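Local coordinates for protein tungsten formylmethanofuran dehydrogenase subunit E (Syntrophus aciditrophicus, PDB 3D00) that is an FmdE-like, zinc-binding protein of undetermined function, related to a subunit of the tungsten formylmethanofuran dehydrogenase implicated in microbial methanogenesis, at residues 100-105 with 141-146. Sequence-based numbering, arbitrary orientation.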
ATOM      1  N   VAL A 100      -8.722 -15.026  -6.752  1.00 35.52           N
ATOM      2  CA  VAL A 100      -7.694 -15.929  -7.206  1.00 35.59           C
ATOM      3  C   VAL A 100      -6.799 -16.249  -6.038  1.00 37.07           C
ATOM      4  O   VAL A 100      -6.402 -15.373  -5.285  1.00 35.70           O
ATOM      5  CB  VAL A 100      -6.826 -15.345  -8.363  1.00 35.20           C
ATOM      6  CG1 VAL A 100      -5.844 -16.412  -8.842  1.00 35.09           C
ATOM      7  CG2 VAL A 100      -7.694 -14.858  -9.491  1.00 34.84           C
ATOM      8  N   PHE A 101      -6.479 -17.524  -5.924  1.00 38.15           N
ATOM      9  CA  PHE A 101      -5.653 -18.015  -4.885  1.00 39.45           C
ATOM     10  C   PHE A 101      -4.849 -19.237  -5.354  1.00 42.86           C
ATOM     11  O   PHE A 101      -5.073 -19.775  -6.448  1.00 41.59           O
ATOM     12  CB  PHE A 101      -6.536 -18.339  -3.663  1.00 37.23           C
ATOM     13  CG  PHE A 101      -7.619 -19.380  -3.903  1.00 37.40           C
ATOM     14  CD1 PHE A 101      -8.796 -19.041  -4.509  1.00 37.49           C
ATOM     15  CD2 PHE A 101      -7.454 -20.677  -3.475  1.00 37.66           C
ATOM     16  CE1 PHE A 101      -9.795 -19.985  -4.687  1.00 38.27           C
ATOM     17  CE2 PHE A 101      -8.451 -21.639  -3.650  1.00 38.05           C
ATOM     18  CZ  PHE A 101      -9.618 -21.282  -4.256  1.00 37.18           C
ATOM     19  N   LEU A 102      -3.909 -19.658  -4.518  1.00 47.02           N
ATOM     20  CA  LEU A 102      -3.076 -20.815  -4.811  1.00 51.26           C
ATOM     21  C   LEU A 102      -3.775 -22.124  -4.411  1.00 51.86           C
ATOM     22  O   LEU A 102      -4.388 -22.225  -3.351  1.00 51.28           O
ATOM     23  CB  LEU A 102      -1.711 -20.692  -4.131  1.00 53.11           C
ATOM     24  CG  LEU A 102      -0.592 -20.024  -4.943  1.00 54.05           C
ATOM     25  CD1 LEU A 102      -1.143 -18.761  -5.510  1.00 53.58           C
ATOM     26  CD2 LEU A 102       0.677 -19.764  -4.091  1.00 53.58           C
ATOM     27  N   ASP A 103      -3.660 -23.103  -5.295  1.00 54.15           N
ATOM     28  CA  ASP A 103      -4.274 -24.413  -5.152  1.00 56.70           C
ATOM     29  C   ASP A 103      -3.111 -25.401  -4.937  1.00 56.58           C
ATOM     30  O   ASP A 103      -2.432 -25.799  -5.885  1.00 55.58           O
ATOM     31  CB  ASP A 103      -5.056 -24.718  -6.440  1.00 57.88           C
ATOM     32  CG  ASP A 103      -6.117 -25.808  -6.277  1.00 59.68           C
ATOM     33  OD1 ASP A 103      -6.868 -25.801  -5.281  1.00 60.53           O
ATOM     34  OD2 ASP A 103      -6.227 -26.656  -7.205  1.00 61.08           O
ATOM     35  N   VAL A 104      -2.853 -25.750  -3.676  1.00 58.91           N
ATOM     36  CA  VAL A 104      -1.759 -26.692  -3.339  1.00 59.68           C
ATOM     37  C   VAL A 104      -1.980 -28.080  -3.953  1.00 59.78           C
ATOM     38  O   VAL A 104      -0.993 -28.761  -4.286  1.00 60.01           O
ATOM     39  CB  VAL A 104      -1.485 -26.763  -1.818  1.00 60.03           C
ATOM     40  CG1 VAL A 104      -0.327 -27.744  -1.506  1.00 59.90           C
ATOM     41  CG2 VAL A 104      -1.163 -25.364  -1.289  1.00 59.50           C
ATOM     42  N   GLU A 105      -3.249 -28.446  -4.182  1.00 59.92           N
ATOM     43  CA  GLU A 105      -3.588 -29.663  -4.968  1.00 61.13           C
ATOM     44  C   GLU A 105      -2.882 -29.694  -6.335  1.00 58.77           C
ATOM     45  O   GLU A 105      -2.530 -30.776  -6.843  1.00 59.50           O
ATOM     46  CB  GLU A 105      -5.115 -29.834  -5.160  1.00 62.82           C
ATOM     47  CG  GLU A 105      -6.028 -29.340  -3.971  1.00 64.64           C
ATOM     48  CD  GLU A 105      -7.421 -30.038  -3.893  1.00 65.43           C
ATOM     49  OE1 GLU A 105      -7.913 -30.573  -4.925  1.00 67.83           O
ATOM     50  OE2 GLU A 105      -8.033 -30.049  -2.790  1.00 67.08           O
ATOM     51  N   ASP A 141      -0.850 -22.457 -13.619  1.00 41.22           N
ATOM     52  CA  ASP A 141      -1.297 -23.843 -13.319  1.00 40.23           C
ATOM     53  C   ASP A 141      -1.494 -24.146 -11.817  1.00 38.81           C
ATOM     54  O   ASP A 141      -2.246 -25.052 -11.442  1.00 39.36           O
ATOM     55  CB  ASP A 141      -0.334 -24.878 -13.933  1.00 41.61           C
ATOM     56  CG  ASP A 141      -0.135 -24.711 -15.459  1.00 42.60           C
ATOM     57  OD1 ASP A 141      -0.911 -23.986 -16.110  1.00 45.19           O
ATOM     58  OD2 ASP A 141       0.808 -25.317 -16.013  1.00 44.21           O
ATOM     59  N   ILE A 142      -0.846 -23.380 -10.959  1.00 36.80           N
ATOM     60  CA  ILE A 142      -1.005 -23.556  -9.521  1.00 36.08           C
ATOM     61  C   ILE A 142      -2.094 -22.670  -8.907  1.00 36.73           C
ATOM     62  O   ILE A 142      -2.271 -22.637  -7.689  1.00 37.16           O
ATOM     63  CB  ILE A 142       0.325 -23.316  -8.821  1.00 36.10           C
ATOM     64  CG1 ILE A 142       0.902 -21.943  -9.190  1.00 36.61           C
ATOM     65  CG2 ILE A 142       1.293 -24.439  -9.219  1.00 35.71           C
ATOM     66  CD1 ILE A 142       1.951 -21.419  -8.206  1.00 35.90           C
ATOM     67  N   LEU A 143      -2.858 -22.006  -9.763  1.00 37.38           N
ATOM     68  CA  LEU A 143      -3.893 -21.065  -9.324  1.00 38.21           C
ATOM     69  C   LEU A 143      -5.327 -21.611  -9.452  1.00 37.00           C
ATOM     70  O   LEU A 143      -5.592 -22.448 -10.301  1.00 36.55           O
ATOM     71  CB  LEU A 143      -3.722 -19.769 -10.124  1.00 37.88           C
ATOM     72  CG  LEU A 143      -2.336 -19.138 -10.018  1.00 38.11           C
ATOM     73  CD1 LEU A 143      -2.309 -17.861 -10.838  1.00 38.96           C
ATOM     74  CD2 LEU A 143      -1.971 -18.874  -8.594  1.00 40.09           C
ATOM     75  N   GLU A 144      -6.221 -21.182  -8.568  1.00 37.02           N
ATOM     76  CA  GLU A 144      -7.654 -21.437  -8.709  1.00 38.31           C
ATOM     77  C   GLU A 144      -8.414 -20.117  -8.643  1.00 37.04           C
ATOM     78  O   GLU A 144      -7.988 -19.175  -8.014  1.00 33.32           O
ATOM     79  CB  GLU A 144      -8.189 -22.400  -7.635  1.00 40.64           C
ATOM     80  CG  GLU A 144      -9.576 -23.048  -7.945  1.00 44.75           C
ATOM     81  CD  GLU A 144      -9.748 -23.545  -9.419  1.00 47.21           C
ATOM     82  OE1 GLU A 144     -10.130 -22.739 -10.327  1.00 50.14           O
ATOM     83  OE2 GLU A 144      -9.498 -24.746  -9.690  1.00 49.19           O
ATOM     84  N   LEU A 145      -9.576 -20.095  -9.263  1.00 37.05           N
ATOM     85  CA  LEU A 145     -10.378 -18.890  -9.449  1.00 39.31           C
ATOM     86  C   LEU A 145     -11.760 -19.176  -8.893  1.00 39.72           C
ATOM     87  O   LEU A 145     -12.263 -20.293  -9.026  1.00 38.14           O
ATOM     88  CB  LEU A 145     -10.537 -18.672 -10.940  1.00 42.01           C
ATOM     89  CG  LEU A 145     -10.085 -17.517 -11.794  1.00 43.63           C
ATOM     90  CD1 LEU A 145     -10.554 -17.907 -13.221  1.00 43.95           C
ATOM     91  CD2 LEU A 145     -10.705 -16.244 -11.353  1.00 43.87           C
ATOM     92  N   ARG A 146     -12.408 -18.186  -8.314  1.00 39.92           N
ATOM     93  CA  ARG A 146     -13.781 -18.370  -7.887  1.00 40.53           C
ATOM     94  C   ARG A 146     -14.515 -17.062  -8.028  1.00 38.94           C
ATOM     95  O   ARG A 146     -13.973 -16.043  -7.662  1.00 37.84           O
ATOM     96  CB  ARG A 146     -13.800 -18.805  -6.426  1.00 43.81           C
ATOM     97  CG  ARG A 146     -15.106 -18.578  -5.752  1.00 47.03           C
ATOM     98  CD  ARG A 146     -15.284 -19.491  -4.579  1.00 51.16           C
ATOM     99  NE  ARG A 146     -14.344 -19.162  -3.506  1.00 53.77           N
ATOM    100  CZ  ARG A 146     -13.434 -20.001  -2.981  1.00 54.29           C
ATOM    101  NH1 ARG A 146     -13.286 -21.262  -3.403  1.00 53.90           N
ATOM    102  NH2 ARG A 146     -12.664 -19.550  -1.995  1.00 54.57           N
TER
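Phe101 and Glu144 exchange both of their main-chain bonds, as a hydrogen-bonded pair of an antiparallel sheet does. Glu144 N gives its hydrogen to Phe101 O at 2.8 Å, and Phe101 N gives its own to Glu144 O at 3.1 Å. A third bond, from Asp103 N to Ile142 O at 2.8 Å, is almost straight at the hydrogen (175°) and carries the ladder just past strand 96-102. Each carbonyl also receives a CA-H...O contact, including Val100 CA to Glu144 O at 3.4 Å.

Leu145 N is satisfied within its own strand: the Glu144 chain folds at its second torsion (chi2 43°), which turns CD back toward the backbone, and Leu145 N donates to OE1 at 2.9 Å. The other carboxylate oxygen, Glu144 OE2, lies 4.5 Å from Asp103 OD2, a proximity of like charges that might raise the proton affinity of either acid. Glu144 CB sits over one face of the Phe101 ring in a CH-pi contact, while CE1 of that ring lies over a face of the Arg146 guanidinium.

Val100 and Leu145 point to the opposite face, where Val100 CG2 meets Leu145 CD2 at 3.8 Å. Strand 143-149 is an outermost strand of the chain's mixed sheet, in the alpha+beta FmdE core away from the zinc site; strand 96-102 continues the pairing inward through Val100 to Val87. Helix 28-42 packs on Val100, Leu102 and Leu143, and helix 111-117 covers Leu102 and Ile142.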